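Local coordinates for protein NAD dependent epimerase/dehydratase family (uncultured archaeon MedDCM-OCT-S05-C57, PDB 5Y1F) that probably oxidises L-threonine at its third carbon with NAD+, which it binds as a monomeric member of the NAD-dependent epimerase/dehydratase family, at residues 38-41 and 47-50; 72-77 and 116-121; 168-171 and 175-178; 266-271 and 310-315; 295-300 and 304-309. All blocks are in the same frame, centred on the assembly; numbering follows the deposited sequence.

Contact 1 (38-41 and 47-50); sequences ALQE and KIIA
I48 alone carries the contact from 47-50, meeting L39 and Q40 on helix 30-43. At K47 the chain arrives from the turn that follows the helix, and its backbone pairs with I22. I48 comes next, at the start of strand 48-52, its CA 6.2 Å from the CA of Q40. With CG1 beside its own backbone N (chi1 -48°), the longer branch of I48 reaches the helix. I48 CD1 ends 3.7 Å from L39 CB and 3.8 Å from L39 O, so the methyl lies against the root of the leucine side chain. One bond back, I48 CG1 lies 3.8 Å from Q40 N and 3.9 Å from Q40 CG, at the start of the glutamine's extended chain. I49 and A50 then turn to the sheet: I49 pairs with I22 and V24, A50 with K62 and E64. Strand 21-25, helix 30-43 and strand 48-52 form a beta-alpha-beta unit of the Rossmann fold, and I48 packs its returning strand against the helix. No hydrogen bond crosses between the segments, and all three touching residues are buried, which implies that between these two segments the contact rests on van der Waals packing.

Contact 2 (72-77 and 116-121); sequences ETYERI and LKTAKK
E75 and K121 join helix 71-80 to helix 101-122 by a salt bridge, and Y74 meets T118 beside it. Followed outward from CB, the E75 chain has CG anti to the backbone N (chi1 -168°) and stays extended, which carries its carboxylate over to the second helix. CB and CG only span the distance; the first atom to meet the other segment is E75 CD, 3.8 Å from K121 NZ. At the tip, E75 OE1 accepts from K121 NZ at 3.2 Å through its syn lone pair, the two side chains crossing at about a right angle. The same E75 OE1 accepts from a water at 3.0 Å, and this water also donates to T118 OG1 at 2.9 Å. E75 OE2 is hydrogen-bonded to Y122 OH, so both carboxylate oxygens are held. Cutting this side chain back to an alanine is likely to leave the K121 ammonium without this counter-charge, the water with one of its two acceptors lost, and Y122 OH without its partner. Nearer the backbone, T118 comes to the edge of the Y74 ring: T118 OG1 is 3.5 Å from Y74 CD2 and T118 CB is 3.7 Å from Y74 CE2. T118 OG1 has its own partner in N114 O, one turn back. Y74 also lies near I68, an NAD+-binding residue. The two helices are neighbours in the Rossmann-type fold; on its far side from helix 71-80, helix 101-122 rests L116 and A119 on L126 of strand 125-131, and L116 and K117 pack on Y170 of helix 155-174.

Contact 3 (168-171 and 175-178); sequences DTYF and GIDV
Y170 and I176 lie side by side and point the same way, whereas F171 turns the edge of its ring to the backbone of I176. The first pair meets as I176 CG1 comes to the edge of the tyrosine ring, 4.1 Å from Y170 CD1. F171 has CG anti to its backbone N (chi1 173°), and this puts F171 CD1 3.4 Å from I176 O, with the oxygen in the ring plane. The same carbonyl is touched from the main chain, F171 CA lying 3.2 Å from I176 O with 138° at the hydrogen. Farther on, F171 CB packs 4.3 Å from V178 CG1. These side chains sit at the end of helix 155-174. I176 N donates to Y170 O at 3.0 Å along a nearly straight bond (171°), though from above the carbonyl plane, while G175 N makes a weak bond to F171 O. G175 has positive phi, and there the chain leaves the helix. D177 then centres an inverse gamma turn, its side chain in a salt bridge with R179. The chain is thus reversed from helix 155-174 into strand 178-187, as in a Rossmann fold. I176 and V178 pack on L126 of strand 125-131, Y170 bonds K120 of helix 101-122 through its hydroxyl, and F171 stacks with H250.

Contact 4 (266-271 and 310-315); sequences EKEISA and FDISKM
E268 gives the largest share of this surface contact, running along I312 to end beside S313. Its CG stands anti to the backbone N, and a bend at chi2 (68°) folds the chain so that its carbons and its carboxylate both face helix 312-326. E268 and I312 slide past each other in opposite directions: E268 CB is 4.1 Å from I312 CD1, and E268 OE1 is 4.0 Å from I312 CG2. These are loose van der Waals contacts. I312 belongs to the first turn of its helix, which D311 caps: D311 OD1, at the N-cap position, accepts from K314 N at 2.9 Å with an angle of 166°. The contact thus sets the side of helix 262-270 against the capped N-terminal end of helix 312-326. S313, third in buried surface, faces that carboxylate without a direct hydrogen bond, S313 OG standing 3.6 Å from E268 OE2. A water joins them instead, 2.7 Å from S313 OG and only weakly bonded to E268 OE1. On the inner side, I312 packs on M258 and F260 of strand 258-261, and I269 on helix 199-211.

Contact 5 (295-300 and 304-309); sequences INDDDA and WGWEPK
A300 O takes two backbone donors from the chain that follows it. W304 N donates at 3.2 Å with an angle of 157°, and W306 N at 3.2 Å with 167°; they arrive from opposite faces of the carbonyl plane, so the oxygen is gripped from both sides. The first is a bond of the helical i+4 to i kind. The second closes the C-terminal end of helix 298-304, where G305, with positive phi, turns the chain out toward helix 312-326. W304 has its CG between its backbone N and carbonyl carbon (chi1 52°), which folds the indole back over the turn. A300 CA lies over its five-membered ring as a CH-pi contact, 4.0 Å from the centroid, and A300 CB is 3.6 Å from W304 CZ2. Replacing this indole by a serine is likely to open a gap over A300 and to leave Y253 without its edge-to-face ring partner. The buried D297 carboxylate is satisfied mostly from elsewhere: OD1 accepts from S256 N and OD2 forms a salt bridge with R301. D297 OD1 also sits at the edge of the W306 ring, 3.1 Å from W306 CD1, while W306 NE1 donates to S256 O.

How the contacts relate
Contacts 1, 2 and 3 follow one another along the chain inside the NAD+-binding fold, each tying a helix to a parallel sheet strand, to another helix or to the loop that leads into a strand. Contacts 2 and 3 touch where helices 101-122 and 155-174 pack, so helices 71-80, 101-122 and 155-174 form a continuous packed layer. The centres of contacts 1 and 2 are about 19 Å apart, contact 1 lying on helix 30-43 and strand 48-52. Contacts 4 and 5 come last; 295-300 and 304-309 both fall between the two segments of contact 4, and K309 touches K314. The centres of contacts 2 and 4 are about 43 Å apart, on opposite sides of the chain's centre, so the five contacts span the monomer.

Contact 1 (38-41 and 47-50)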
# COMPACT_ATOMS: atom_id res chain seq x y z
N ALA A 38 -13.64 2.14 -4.64
CA ALA A 38 -13.53 3.56 -4.83
C ALA A 38 -13.50 3.89 -6.33
O ALA A 38 -14.08 4.90 -6.75
CB ALA A 38 -12.31 4.10 -4.13
N LEU A 39 -12.81 3.08 -7.12
CA LEU A 39 -12.70 3.35 -8.57
C LEU A 39 -14.04 3.07 -9.24
O LEU A 39 -14.44 3.81 -10.15
CB LEU A 39 -11.60 2.51 -9.18
CG LEU A 39 -10.19 2.88 -8.81
CD1 LEU A 39 -9.21 1.79 -9.22
CD2 LEU A 39 -9.84 4.22 -9.46
N GLN A 40 -14.74 2.05 -8.80
CA GLN A 40 -16.09 1.77 -9.36
C GLN A 40 -17.00 2.97 -9.09
O GLN A 40 -17.76 3.39 -9.99
CB GLN A 40 -16.72 0.53 -8.75
CG GLN A 40 -16.06 -0.75 -9.20
CD GLN A 40 -16.61 -1.96 -8.46
OE1 GLN A 40 -16.86 -3.00 -9.09
NE2 GLN A 40 -16.73 -1.87 -7.17
N GLU A 41 -16.94 3.54 -7.89
CA GLU A 41 -17.82 4.67 -7.57
C GLU A 41 -17.40 5.92 -8.34
O GLU A 41 -18.26 6.71 -8.75
CB GLU A 41 -17.77 4.93 -6.07
CG GLU A 41 -18.41 3.84 -5.24
CD GLU A 41 -18.33 4.19 -3.76
OE1 GLU A 41 -17.69 3.45 -2.98
OE2 GLU A 41 -18.83 5.28 -3.42
N LYS A 47 -16.25 0.30 -15.88
CA LYS A 47 -14.94 0.75 -16.30
C LYS A 47 -13.81 0.05 -15.60
O LYS A 47 -12.68 0.26 -15.98
CB LYS A 47 -14.78 2.26 -16.14
CG LYS A 47 -15.80 3.05 -16.96
CD LYS A 47 -15.63 2.83 -18.44
CE LYS A 47 -16.61 1.81 -18.97
NZ LYS A 47 -16.03 0.98 -20.06
N ILE A 48 -14.09 -0.78 -14.61
CA ILE A 48 -13.05 -1.33 -13.76
C ILE A 48 -12.91 -2.83 -13.87
O ILE A 48 -13.92 -3.56 -13.81
CB ILE A 48 -13.34 -1.00 -12.27
CG1 ILE A 48 -13.71 0.47 -12.08
CG2 ILE A 48 -12.16 -1.43 -11.42
CD1 ILE A 48 -12.69 1.45 -12.58
N ILE A 49 -11.72 -3.31 -14.18
CA ILE A 49 -11.42 -4.71 -14.24
C ILE A 49 -10.44 -5.05 -13.12
O ILE A 49 -9.41 -4.38 -12.98
CB ILE A 49 -10.74 -5.12 -15.58
CG1 ILE A 49 -11.55 -4.65 -16.80
CG2 ILE A 49 -10.43 -6.59 -15.67
CD1 ILE A 49 -12.93 -5.21 -16.86
N ALA A 50 -10.71 -6.10 -12.37
CA ALA A 50 -9.85 -6.54 -11.28
C ALA A 50 -9.02 -7.71 -11.77
O ALA A 50 -9.53 -8.56 -12.54
CB ALA A 50 -10.71 -6.96 -10.11

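Contact 2 (72-77 and 116-121)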
# COMPACT_ATOMS: atom_id res chain seq x y z
N GLU A 72 2.49 -12.80 -21.36
CA GLU A 72 1.55 -13.04 -22.43
C GLU A 72 0.09 -12.87 -21.99
O GLU A 72 -0.71 -12.21 -22.64
CB GLU A 72 1.79 -14.42 -23.02
CG GLU A 72 0.70 -15.01 -23.87
CD GLU A 72 1.07 -16.41 -24.33
OE1 GLU A 72 0.38 -17.37 -23.91
OE2 GLU A 72 2.12 -16.54 -25.01
N THR A 73 -0.26 -13.47 -20.85
CA THR A 73 -1.60 -13.35 -20.36
C THR A 73 -1.89 -11.91 -19.89
O THR A 73 -2.91 -11.35 -20.16
CB THR A 73 -1.87 -14.29 -19.19
OG1 THR A 73 -1.65 -15.64 -19.64
CG2 THR A 73 -3.29 -14.15 -18.66
N TYR A 74 -0.90 -11.29 -19.26
CA TYR A 74 -1.08 -9.90 -18.81
C TYR A 74 -1.39 -8.99 -20.00
O TYR A 74 -2.31 -8.17 -19.98
CB TYR A 74 0.16 -9.44 -18.02
CG TYR A 74 0.03 -8.03 -17.50
CD1 TYR A 74 -0.74 -7.76 -16.37
CD2 TYR A 74 0.69 -6.97 -18.12
CE1 TYR A 74 -0.93 -6.47 -15.94
CE2 TYR A 74 0.51 -5.65 -17.69
CZ TYR A 74 -0.34 -5.42 -16.60
OH TYR A 74 -0.53 -4.12 -16.16
N GLU A 75 -0.58 -9.12 -21.05
CA GLU A 75 -0.83 -8.31 -22.22
C GLU A 75 -2.22 -8.53 -22.82
O GLU A 75 -2.91 -7.58 -23.21
CB GLU A 75 0.23 -8.58 -23.26
CG GLU A 75 0.18 -7.57 -24.34
CD GLU A 75 1.44 -7.50 -25.18
OE1 GLU A 75 2.56 -7.85 -24.66
OE2 GLU A 75 1.30 -6.97 -26.30
N ARG A 76 -2.60 -9.81 -22.91
CA ARG A 76 -3.88 -10.16 -23.44
C ARG A 76 -5.01 -9.49 -22.65
O ARG A 76 -5.94 -8.92 -23.22
CB ARG A 76 -4.03 -11.68 -23.48
CG ARG A 76 -5.34 -12.12 -24.10
CD ARG A 76 -5.52 -13.62 -24.25
NE ARG A 76 -4.55 -14.44 -23.52
CZ ARG A 76 -4.80 -15.14 -22.40
NH1 ARG A 76 -3.83 -15.85 -21.85
NH2 ARG A 76 -6.00 -15.09 -21.81
N ILE A 77 -4.94 -9.51 -21.31
CA ILE A 77 -5.98 -8.89 -20.52
C ILE A 77 -6.05 -7.41 -20.84
O ILE A 77 -7.12 -6.81 -20.95
CB ILE A 77 -5.74 -9.11 -19.01
CG1 ILE A 77 -5.95 -10.58 -18.66
CG2 ILE A 77 -6.62 -8.19 -18.17
CD1 ILE A 77 -5.34 -10.93 -17.33
N LEU A 116 5.32 -1.99 -16.72
CA LEU A 116 5.89 -0.82 -17.40
C LEU A 116 6.06 -1.07 -18.92
O LEU A 116 5.74 -0.22 -19.72
CB LEU A 116 7.22 -0.50 -16.78
CG LEU A 116 7.14 0.14 -15.37
CD1 LEU A 116 8.48 0.22 -14.70
CD2 LEU A 116 6.52 1.51 -15.42
N LYS A 117 6.58 -2.25 -19.27
CA LYS A 117 6.73 -2.59 -20.73
C LYS A 117 5.38 -2.53 -21.41
O LYS A 117 5.27 -2.00 -22.53
CB LYS A 117 7.35 -3.96 -20.89
CG LYS A 117 8.84 -4.03 -20.57
CD LYS A 117 9.28 -5.50 -20.58
CE LYS A 117 10.76 -5.76 -20.37
NZ LYS A 117 10.95 -7.25 -20.18
N THR A 118 4.35 -3.05 -20.76
CA THR A 118 3.01 -3.02 -21.35
C THR A 118 2.47 -1.61 -21.48
O THR A 118 1.87 -1.24 -22.48
CB THR A 118 2.09 -3.94 -20.54
OG1 THR A 118 2.63 -5.24 -20.50
CG2 THR A 118 0.70 -3.99 -21.10
N ALA A 119 2.72 -0.77 -20.46
CA ALA A 119 2.29 0.61 -20.51
C ALA A 119 2.92 1.34 -21.66
O ALA A 119 2.28 2.19 -22.25
CB ALA A 119 2.61 1.32 -19.20
N LYS A 120 4.18 1.06 -21.94
CA LYS A 120 4.88 1.68 -23.07
C LYS A 120 4.27 1.22 -24.40
O LYS A 120 4.03 2.05 -25.27
CB LYS A 120 6.37 1.35 -22.95
CG LYS A 120 7.30 1.79 -24.10
CD LYS A 120 8.75 1.34 -23.84
CE LYS A 120 8.92 -0.18 -23.90
NZ LYS A 120 9.76 -0.92 -22.86
N LYS A 121 3.92 -0.05 -24.51
CA LYS A 121 3.30 -0.57 -25.74
C LYS A 121 1.96 0.03 -25.98
O LYS A 121 1.59 0.27 -27.17
CB LYS A 121 3.10 -2.07 -25.66
CG LYS A 121 4.37 -2.88 -25.73
CD LYS A 121 4.02 -4.37 -25.85
CE LYS A 121 5.25 -5.22 -25.99
NZ LYS A 121 4.86 -6.58 -26.47
O HOH W 1 4.13 -6.20 -22.73

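Contact 3 (168-171 and 175-178)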
# COMPACT_ATOMS: atom_id res chain seq x y z
N ASP A 168 10.72 5.81 -12.70
CA ASP A 168 11.17 7.14 -13.09
C ASP A 168 11.93 7.13 -14.41
O ASP A 168 11.82 8.07 -15.18
CB ASP A 168 11.89 7.83 -11.94
CG ASP A 168 10.95 8.32 -10.85
OD1 ASP A 168 9.72 8.42 -11.02
OD2 ASP A 168 11.45 8.67 -9.75
N THR A 169 12.63 6.04 -14.71
CA THR A 169 13.22 5.85 -16.04
C THR A 169 12.14 5.78 -17.10
O THR A 169 12.26 6.41 -18.16
CB THR A 169 14.04 4.60 -16.09
OG1 THR A 169 15.13 4.72 -15.18
CG2 THR A 169 14.58 4.32 -17.50
N TYR A 170 11.05 5.09 -16.86
CA TYR A 170 9.98 5.05 -17.84
C TYR A 170 9.36 6.38 -18.03
O TYR A 170 8.93 6.72 -19.15
CB TYR A 170 8.96 3.96 -17.49
CG TYR A 170 9.33 2.60 -18.11
CD1 TYR A 170 8.65 2.12 -19.27
CD2 TYR A 170 10.40 1.88 -17.68
CE1 TYR A 170 9.03 0.95 -19.88
CE2 TYR A 170 10.81 0.74 -18.34
CZ TYR A 170 10.05 0.24 -19.39
OH TYR A 170 10.41 -0.95 -20.03
N PHE A 171 9.24 7.18 -16.98
CA PHE A 171 8.74 8.50 -17.13
C PHE A 171 9.70 9.37 -17.97
O PHE A 171 9.28 9.99 -18.96
CB PHE A 171 8.47 9.17 -15.76
CG PHE A 171 8.11 10.62 -15.87
CD1 PHE A 171 6.94 10.99 -16.44
CD2 PHE A 171 8.99 11.60 -15.48
CE1 PHE A 171 6.63 12.31 -16.64
CE2 PHE A 171 8.66 12.92 -15.66
CZ PHE A 171 7.49 13.28 -16.22
N GLY A 175 8.43 8.60 -21.51
CA GLY A 175 7.24 9.43 -21.45
C GLY A 175 6.02 8.76 -20.83
O GLY A 175 4.92 9.26 -20.98
N ILE A 176 6.22 7.75 -20.00
CA ILE A 176 5.09 7.08 -19.34
C ILE A 176 4.71 7.83 -18.08
O ILE A 176 5.54 8.04 -17.20
CB ILE A 176 5.41 5.63 -19.01
CG1 ILE A 176 5.75 4.85 -20.28
CG2 ILE A 176 4.28 4.99 -18.24
CD1 ILE A 176 4.79 5.01 -21.42
N ASP A 177 3.45 8.23 -18.00
CA ASP A 177 2.96 8.94 -16.81
C ASP A 177 2.62 7.91 -15.73
O ASP A 177 1.51 7.39 -15.67
CB ASP A 177 1.75 9.80 -17.18
CG ASP A 177 1.22 10.58 -16.04
OD1 ASP A 177 1.77 10.49 -14.92
OD2 ASP A 177 0.36 11.44 -16.27
N VAL A 178 3.67 7.57 -14.99
CA VAL A 178 3.58 6.65 -13.86
C VAL A 178 3.75 7.44 -12.57
O VAL A 178 4.67 8.29 -12.47
CB VAL A 178 4.62 5.52 -13.97
CG1 VAL A 178 6.02 6.03 -14.22
CG2 VAL A 178 4.61 4.64 -12.74

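Contact 4 (266-271 and 310-315)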
# COMPACT_ATOMS: atom_id res chain seq x y z
N GLU A 266 -2.54 0.55 21.84
CA GLU A 266 -3.23 -0.25 22.87
C GLU A 266 -4.04 0.67 23.78
O GLU A 266 -5.21 0.35 24.10
CB GLU A 266 -2.23 -1.06 23.67
CG GLU A 266 -2.89 -1.86 24.79
CD GLU A 266 -1.92 -2.49 25.78
OE1 GLU A 266 -2.43 -3.09 26.76
OE2 GLU A 266 -0.67 -2.43 25.64
N LYS A 267 -3.45 1.78 24.21
CA LYS A 267 -4.17 2.65 25.13
C LYS A 267 -5.36 3.28 24.43
O LYS A 267 -6.43 3.41 25.04
CB LYS A 267 -3.24 3.74 25.63
CG LYS A 267 -2.24 3.31 26.69
CD LYS A 267 -1.32 4.46 27.07
CE LYS A 267 -0.34 4.11 28.18
NZ LYS A 267 0.66 3.06 27.82
N GLU A 268 -5.25 3.64 23.17
CA GLU A 268 -6.39 4.18 22.43
C GLU A 268 -7.50 3.17 22.31
O GLU A 268 -8.69 3.47 22.57
CB GLU A 268 -5.94 4.68 21.07
CG GLU A 268 -7.01 5.48 20.37
CD GLU A 268 -7.28 6.82 21.05
OE1 GLU A 268 -6.34 7.44 21.57
OE2 GLU A 268 -8.43 7.28 20.97
N ILE A 269 -7.17 1.94 21.98
CA ILE A 269 -8.18 0.92 21.83
C ILE A 269 -8.82 0.59 23.17
O ILE A 269 -10.07 0.46 23.25
CB ILE A 269 -7.56 -0.34 21.22
CG1 ILE A 269 -7.18 -0.06 19.78
CG2 ILE A 269 -8.53 -1.52 21.31
CD1 ILE A 269 -6.36 -1.17 19.14
N SER A 270 -8.03 0.59 24.24
CA SER A 270 -8.53 0.27 25.57
C SER A 270 -9.51 1.30 26.09
O SER A 270 -10.25 1.00 27.05
CB SER A 270 -7.36 0.17 26.55
OG SER A 270 -6.62 -0.98 26.33
N ALA A 271 -9.47 2.52 25.57
CA ALA A 271 -10.48 3.52 25.93
C ALA A 271 -11.88 3.12 25.46
O ALA A 271 -12.87 3.74 25.88
CB ALA A 271 -10.11 4.89 25.38
N PHE A 310 -7.94 11.35 8.86
CA PHE A 310 -8.15 10.46 9.99
C PHE A 310 -6.99 10.47 10.96
O PHE A 310 -5.90 9.99 10.64
CB PHE A 310 -8.40 9.01 9.52
CG PHE A 310 -9.76 8.80 8.94
CD1 PHE A 310 -10.76 8.24 9.72
CD2 PHE A 310 -10.02 9.09 7.62
CE1 PHE A 310 -11.99 7.99 9.16
CE2 PHE A 310 -11.27 8.88 7.09
CZ PHE A 310 -12.23 8.33 7.85
N ASP A 311 -7.23 10.97 12.17
CA ASP A 311 -6.33 10.82 13.28
C ASP A 311 -6.59 9.49 13.99
O ASP A 311 -7.46 8.68 13.59
CB ASP A 311 -6.45 12.04 14.23
CG ASP A 311 -7.78 12.16 14.90
OD1 ASP A 311 -8.67 11.33 14.74
OD2 ASP A 311 -7.95 13.17 15.65
N ILE A 312 -5.86 9.24 15.06
CA ILE A 312 -5.96 7.95 15.71
C ILE A 312 -7.34 7.71 16.34
O ILE A 312 -7.88 6.60 16.29
CB ILE A 312 -4.82 7.74 16.70
CG1 ILE A 312 -4.70 6.26 17.05
CG2 ILE A 312 -4.99 8.58 17.98
CD1 ILE A 312 -3.53 5.95 17.96
N SER A 313 -7.94 8.76 16.85
CA SER A 313 -9.28 8.69 17.45
C SER A 313 -10.35 8.34 16.40
O SER A 313 -11.15 7.42 16.61
CB SER A 313 -9.64 10.07 18.04
OG SER A 313 -8.88 10.34 19.19
N LYS A 314 -10.34 9.06 15.29
CA LYS A 314 -11.30 8.84 14.26
C LYS A 314 -11.13 7.48 13.61
O LYS A 314 -12.10 6.81 13.29
CB LYS A 314 -11.27 9.93 13.22
CG LYS A 314 -11.81 11.28 13.71
CD LYS A 314 -11.91 12.27 12.56
CE LYS A 314 -12.55 13.59 12.99
NZ LYS A 314 -14.01 13.41 13.27
N MET A 315 -9.89 7.08 13.37
CA MET A 315 -9.66 5.76 12.81
C MET A 315 -10.17 4.71 13.79
O MET A 315 -10.76 3.74 13.42
CB MET A 315 -8.14 5.58 12.64
CG MET A 315 -7.76 4.09 12.40
SD MET A 315 -6.06 3.90 11.90
CE MET A 315 -5.27 4.31 13.49
O HOH W 2 -6.56 10.70 20.53

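Contact 5 (295-300 and 304-309)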
# COMPACT_ATOMS: atom_id res chain seq x y z
N ILE A 295 7.54 10.71 8.71
CA ILE A 295 7.87 11.02 7.34
C ILE A 295 7.53 12.48 7.02
O ILE A 295 6.42 12.91 7.26
CB ILE A 295 7.02 10.14 6.39
CG1 ILE A 295 7.30 8.64 6.59
CG2 ILE A 295 7.21 10.53 4.94
CD1 ILE A 295 8.75 8.28 6.34
N ASN A 296 8.44 13.17 6.33
CA ASN A 296 8.14 14.56 5.83
C ASN A 296 7.54 14.42 4.43
O ASN A 296 8.25 14.13 3.46
CB ASN A 296 9.41 15.42 5.80
CG ASN A 296 9.12 16.88 5.57
OD1 ASN A 296 9.91 17.77 6.06
ND2 ASN A 296 8.05 17.16 4.95
N ASP A 297 6.24 14.69 4.32
CA ASP A 297 5.51 14.64 3.06
C ASP A 297 5.15 16.01 2.53
O ASP A 297 4.16 16.17 1.85
CB ASP A 297 4.28 13.77 3.19
CG ASP A 297 3.27 14.31 4.16
OD1 ASP A 297 2.11 13.82 4.14
OD2 ASP A 297 3.61 15.23 4.94
N ASP A 298 5.99 17.00 2.79
CA ASP A 298 5.71 18.33 2.29
C ASP A 298 5.48 18.39 0.80
O ASP A 298 4.63 19.14 0.33
CB ASP A 298 6.79 19.35 2.64
CG ASP A 298 6.35 20.78 2.36
OD1 ASP A 298 5.33 21.21 2.90
OD2 ASP A 298 6.90 21.42 1.45
N ASP A 299 6.21 17.60 0.02
CA ASP A 299 6.06 17.69 -1.42
C ASP A 299 4.69 17.25 -1.88
O ASP A 299 4.13 17.85 -2.79
CB ASP A 299 7.15 16.91 -2.14
CG ASP A 299 8.49 17.53 -1.89
OD1 ASP A 299 8.67 18.71 -2.28
OD2 ASP A 299 9.35 16.88 -1.27
N ALA A 300 4.11 16.21 -1.27
CA ALA A 300 2.73 15.82 -1.59
C ALA A 300 1.74 16.94 -1.20
O ALA A 300 0.76 17.21 -1.90
CB ALA A 300 2.37 14.51 -0.89
N TRP A 304 0.18 18.55 -4.77
CA TRP A 304 -1.14 18.08 -5.11
C TRP A 304 -2.13 18.11 -3.97
O TRP A 304 -3.17 17.47 -4.00
CB TRP A 304 -1.07 16.73 -5.82
CG TRP A 304 -0.28 15.62 -5.17
CD1 TRP A 304 1.03 15.35 -5.33
CD2 TRP A 304 -0.78 14.64 -4.26
NE1 TRP A 304 1.39 14.26 -4.57
CE2 TRP A 304 0.31 13.83 -3.89
CE3 TRP A 304 -2.02 14.39 -3.70
CZ2 TRP A 304 0.15 12.72 -3.09
CZ3 TRP A 304 -2.16 13.32 -2.84
CH2 TRP A 304 -1.08 12.50 -2.54
N GLY A 305 -1.86 18.94 -2.96
CA GLY A 305 -2.89 19.25 -2.00
C GLY A 305 -3.20 18.18 -0.97
O GLY A 305 -4.25 18.18 -0.36
N TRP A 306 -2.25 17.29 -0.74
CA TRP A 306 -2.49 16.21 0.23
C TRP A 306 -2.73 16.77 1.63
O TRP A 306 -1.96 17.62 2.11
CB TRP A 306 -1.29 15.28 0.30
CG TRP A 306 -1.40 14.28 1.42
CD1 TRP A 306 -0.51 14.13 2.46
CD2 TRP A 306 -2.45 13.33 1.66
NE1 TRP A 306 -0.94 13.15 3.28
CE2 TRP A 306 -2.13 12.66 2.83
CE3 TRP A 306 -3.65 13.02 0.99
CZ2 TRP A 306 -2.99 11.67 3.37
CZ3 TRP A 306 -4.50 12.07 1.54
CH2 TRP A 306 -4.15 11.42 2.69
N GLU A 307 -3.76 16.26 2.31
CA GLU A 307 -3.95 16.44 3.74
C GLU A 307 -4.70 15.20 4.27
O GLU A 307 -5.74 14.85 3.70
CB GLU A 307 -4.87 17.69 3.93
CG GLU A 307 -4.76 18.45 5.20
CD GLU A 307 -5.34 19.84 5.12
OE1 GLU A 307 -5.60 20.39 4.03
OE2 GLU A 307 -5.48 20.36 6.21
N PRO A 308 -4.21 14.55 5.31
CA PRO A 308 -4.95 13.44 5.87
C PRO A 308 -6.17 13.90 6.66
O PRO A 308 -6.17 15.02 7.20
CB PRO A 308 -3.93 12.77 6.79
CG PRO A 308 -3.05 13.91 7.23
CD PRO A 308 -2.97 14.83 6.05
N LYS A 309 -7.17 13.04 6.77
CA LYS A 309 -8.45 13.34 7.46
C LYS A 309 -8.69 12.43 8.67
O LYS A 309 -9.57 12.76 9.47
CB LYS A 309 -9.63 13.16 6.45
CG LYS A 309 -10.97 13.88 6.66
CD LYS A 309 -12.18 13.13 6.06
CE LYS A 309 -11.90 12.36 4.75
NZ LYS A 309 -12.46 10.97 4.53